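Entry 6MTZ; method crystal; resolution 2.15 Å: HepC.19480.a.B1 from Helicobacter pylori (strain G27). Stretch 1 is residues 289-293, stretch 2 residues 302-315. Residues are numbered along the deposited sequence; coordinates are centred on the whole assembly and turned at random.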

# COMPACT_ATOMS: atom_id res chain seq x y z
N PHE A 289 -7.83 -26.71 -0.98
CA PHE A 289 -7.15 -26.31 0.25
C PHE A 289 -7.94 -26.81 1.46
O PHE A 289 -9.17 -26.81 1.46
CB PHE A 289 -6.98 -24.80 0.30
CG PHE A 289 -5.88 -24.29 -0.59
CD1 PHE A 289 -6.12 -24.03 -1.93
CD2 PHE A 289 -4.60 -24.08 -0.09
CE1 PHE A 289 -5.11 -23.57 -2.76
CE2 PHE A 289 -3.59 -23.62 -0.90
CZ PHE A 289 -3.84 -23.36 -2.24
N ASP A 290 -7.20 -27.25 2.47
CA ASP A 290 -7.77 -27.75 3.72
C ASP A 290 -7.85 -26.71 4.82
O ASP A 290 -8.73 -26.81 5.68
CB ASP A 290 -6.96 -28.93 4.23
CG ASP A 290 -6.85 -30.00 3.20
OD1 ASP A 290 -7.91 -30.53 2.81
OD2 ASP A 290 -5.72 -30.28 2.74
N PHE A 291 -6.95 -25.73 4.84
CA PHE A 291 -7.03 -24.71 5.87
C PHE A 291 -6.48 -23.41 5.33
O PHE A 291 -5.84 -23.35 4.28
CB PHE A 291 -6.31 -25.13 7.16
CG PHE A 291 -4.83 -25.31 7.00
CD1 PHE A 291 -4.31 -26.48 6.46
CD2 PHE A 291 -3.95 -24.31 7.41
CE1 PHE A 291 -2.94 -26.66 6.33
CE2 PHE A 291 -2.57 -24.46 7.27
CZ PHE A 291 -2.06 -25.64 6.73
N TYR A 292 -6.76 -22.35 6.08
CA TYR A 292 -6.28 -21.02 5.79
C TYR A 292 -5.54 -20.55 7.02
O TYR A 292 -5.97 -20.81 8.15
CB TYR A 292 -7.46 -20.09 5.43
CG TYR A 292 -7.04 -18.75 4.89
CD1 TYR A 292 -6.59 -17.75 5.74
CD2 TYR A 292 -7.08 -18.48 3.53
CE1 TYR A 292 -6.19 -16.52 5.26
CE2 TYR A 292 -6.68 -17.25 3.03
CZ TYR A 292 -6.23 -16.28 3.91
OH TYR A 292 -5.83 -15.06 3.44
N ILE A 293 -4.40 -19.89 6.82
CA ILE A 293 -3.60 -19.41 7.94
C ILE A 293 -3.11 -18.01 7.62
O ILE A 293 -2.58 -17.76 6.53
CB ILE A 293 -2.44 -20.38 8.25
CG1 ILE A 293 -1.57 -19.85 9.39
CG2 ILE A 293 -1.60 -20.69 7.00
CD1 ILE A 293 -0.54 -20.85 9.89
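Stretch 2, residues 302-315: SLRANGNCDVCELS

Stretch 2 approaches stretch 1 first as a neighbouring β-strand, then as a loop, and finally as the opening turn of a helix. Strand 302-305 runs antiparallel to strand 291-293: their N-to-C directions differ by 164°, the signed crossing angle has the same value, and the axes come within 4.7 Å. Further on, the chain turns through Gly-307 and Asn-308 to Asp-310, with Gly-307 at phi/psi 100/-12, where a CB would be jammed against the carbonyl O of Asn-306. The helix starts at Val-311. Asp-310 caps it, Glu-313 N donating to Asp-310 OD1 at 3.2 Å, and the bond from Leu-314 N to Asp-310 O (3.1 Å) marks the first turn. Together the two stretches bury 444 Å², both sides summed.

Along stretch 1, Phe-289 makes no contact, and the end of its side chain leads away from stretch 2. Asp-290 (phi/psi -96/-29) precedes the strand and faces the loop. Asp-290 CA lies nearest Asn-308 CA, at 5.3 Å, and the CA-to-CB bond of Asp-290 points toward stretch 2. Asp-290 OD1 rests 3.7 Å from Asn-308 CB, while Asp-290 O packs 3.5 Å from Cys-309 CB and 3.7 Å from Ala-305 CB. A direct backbone link to Asn-306 is absent, since Asp-290 O and Asn-306 N stand 4.3 Å apart. One water fills this gap: it donates to Asp-290 O at 2.7 Å and accepts from Asn-306 N at 2.6 Å and from Asn-308 N at 3.0 Å, so a single site ties the loop to the residue before the strand.

Phe-291, extended at -150/167 with chi1 at 64° (p), is the hydrophobic anchor. The evidence is the set of side chains around it, drawn from strand, loop and helix. Leu-314 CD1 lies 3.9 Å from the centroid of the Phe-291 ring and 8° off its normal, a CH-pi contact over one face. Cys-309 SG sits obliquely, 4.8 Å from the same centroid, and Leu-303 CD2 reaches to 3.8 Å from Phe-291 CD2. Val-311 CG1 meets Phe-291 CB, also at 3.8 Å.

Tyr-292 supplies the hydrogen-bonded pair of the ladder, opposite Arg-304. Tyr-292 N donates to Arg-304 O at 2.9 Å (166°), and Arg-304 N returns a bond to Tyr-292 O at 3.0 Å (164°); the near-linear angles and the 5.2 Å between the two CA atoms fix the register. Both side chains leave on the sheet face away from Phe-291, and their ends lead away from the opposing stretch. Tyr-292 O also receives a CA-H...O contact from Leu-303 CA at 3.3 Å.

Ile-293 pairs with Leu-303 as a non-hydrogen-bonded bridge, CA to CA 4.6 Å. Its side chain returns to the face of Phe-291, where Ile-293 CB lies 3.9 Å from Leu-303 CD2. Ile-293 CA makes a CA-H...O contact with Ser-302 O at 3.4 Å, which extends the backbone pairing to the first residue of stretch 2.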

# COMPACT_ATOMS: atom_id res chain seq x y z
N SER A 302 -3.97 -16.75 13.00
CA SER A 302 -5.39 -17.10 12.88
C SER A 302 -5.53 -18.25 11.89
O SER A 302 -4.98 -18.18 10.78
CB SER A 302 -6.22 -15.91 12.41
OG SER A 302 -6.12 -14.83 13.33
N LEU A 303 -6.25 -19.29 12.28
CA LEU A 303 -6.48 -20.44 11.42
C LEU A 303 -7.97 -20.66 11.23
O LEU A 303 -8.76 -20.46 12.16
CB LEU A 303 -5.82 -21.71 11.98
CG LEU A 303 -4.29 -21.80 11.87
CD1 LEU A 303 -3.69 -22.03 13.24
CD2 LEU A 303 -3.84 -22.90 10.90
N ARG A 304 -8.35 -21.03 10.02
CA ARG A 304 -9.73 -21.37 9.70
C ARG A 304 -9.70 -22.62 8.85
O ARG A 304 -8.72 -22.88 8.13
CB ARG A 304 -10.46 -20.25 8.94
CG ARG A 304 -10.60 -18.95 9.71
CD ARG A 304 -11.61 -19.05 10.85
NE ARG A 304 -11.77 -17.76 11.50
CZ ARG A 304 -10.87 -17.22 12.32
NH1 ARG A 304 -9.74 -17.86 12.60
NH2 ARG A 304 -11.09 -16.03 12.85
N ALA A 305 -10.78 -23.40 8.93
CA ALA A 305 -10.97 -24.57 8.08
C ALA A 305 -12.44 -24.69 7.69
O ALA A 305 -13.30 -23.93 8.16
CB ALA A 305 -10.48 -25.85 8.77
N ASN A 306 -12.72 -25.64 6.82
CA ASN A 306 -14.07 -25.89 6.34
C ASN A 306 -14.45 -27.35 6.54
O ASN A 306 -15.17 -27.94 5.72
CB ASN A 306 -14.21 -25.47 4.87
CG ASN A 306 -15.66 -25.33 4.43
OD1 ASN A 306 -16.58 -25.29 5.25
ND2 ASN A 306 -15.88 -25.24 3.12
N GLY A 307 -13.95 -27.96 7.61
CA GLY A 307 -14.26 -29.32 7.95
C GLY A 307 -13.20 -30.34 7.57
O GLY A 307 -13.27 -31.48 8.03
N ASN A 308 -12.21 -29.95 6.77
CA ASN A 308 -11.22 -30.89 6.26
C ASN A 308 -9.87 -30.77 6.95
O ASN A 308 -8.88 -31.35 6.47
CB ASN A 308 -11.05 -30.72 4.75
CG ASN A 308 -12.06 -31.52 3.96
OD1 ASN A 308 -13.08 -31.95 4.49
ND2 ASN A 308 -11.78 -31.73 2.67
N CYS A 309 -9.79 -30.03 8.05
CA CYS A 309 -8.55 -29.94 8.82
C CYS A 309 -8.87 -29.41 10.20
O CYS A 309 -9.39 -28.30 10.34
CB CYS A 309 -7.54 -29.04 8.14
SG CYS A 309 -6.11 -28.71 9.21
N ASP A 310 -8.54 -30.20 11.23
CA ASP A 310 -8.74 -29.74 12.59
C ASP A 310 -7.69 -28.69 12.94
O ASP A 310 -6.59 -29.04 13.38
CB ASP A 310 -8.65 -30.92 13.56
CG ASP A 310 -9.09 -30.55 14.96
OD1 ASP A 310 -9.12 -29.34 15.29
OD2 ASP A 310 -9.42 -31.47 15.74
N VAL A 311 -8.02 -27.41 12.76
CA VAL A 311 -7.03 -26.37 13.00
C VAL A 311 -6.79 -26.15 14.49
O VAL A 311 -5.77 -25.54 14.86
CB VAL A 311 -7.40 -25.04 12.32
CG1 VAL A 311 -7.29 -25.19 10.81
CG2 VAL A 311 -8.80 -24.57 12.74
N CYS A 312 -7.69 -26.61 15.36
CA CYS A 312 -7.39 -26.60 16.78
C CYS A 312 -6.20 -27.49 17.09
O CYS A 312 -5.26 -27.08 17.77
CB CYS A 312 -8.62 -27.03 17.58
SG CYS A 312 -8.37 -27.01 19.38
N GLU A 313 -6.22 -28.73 16.57
CA GLU A 313 -5.08 -29.62 16.75
C GLU A 313 -3.82 -29.04 16.12
O GLU A 313 -2.73 -29.09 16.71
CB GLU A 313 -5.40 -31.00 16.17
N LEU A 314 -3.95 -28.46 14.92
CA LEU A 314 -2.81 -27.86 14.24
C LEU A 314 -2.15 -26.79 15.10
O LEU A 314 -0.92 -26.79 15.29
CB LEU A 314 -3.24 -27.28 12.89
CG LEU A 314 -2.17 -26.94 11.85
CD1 LEU A 314 -2.82 -26.80 10.47
CD2 LEU A 314 -1.41 -25.67 12.20
N SER A 315 -2.94 -25.84 15.61
CA SER A 315 -2.34 -24.72 16.32
C SER A 315 -1.78 -25.12 17.68
O SER A 315 -0.84 -24.49 18.16
CB SER A 315 -3.33 -23.56 16.46
OG SER A 315 -4.44 -23.94 17.25
O HOH W 1 -11.35 -27.37 5.44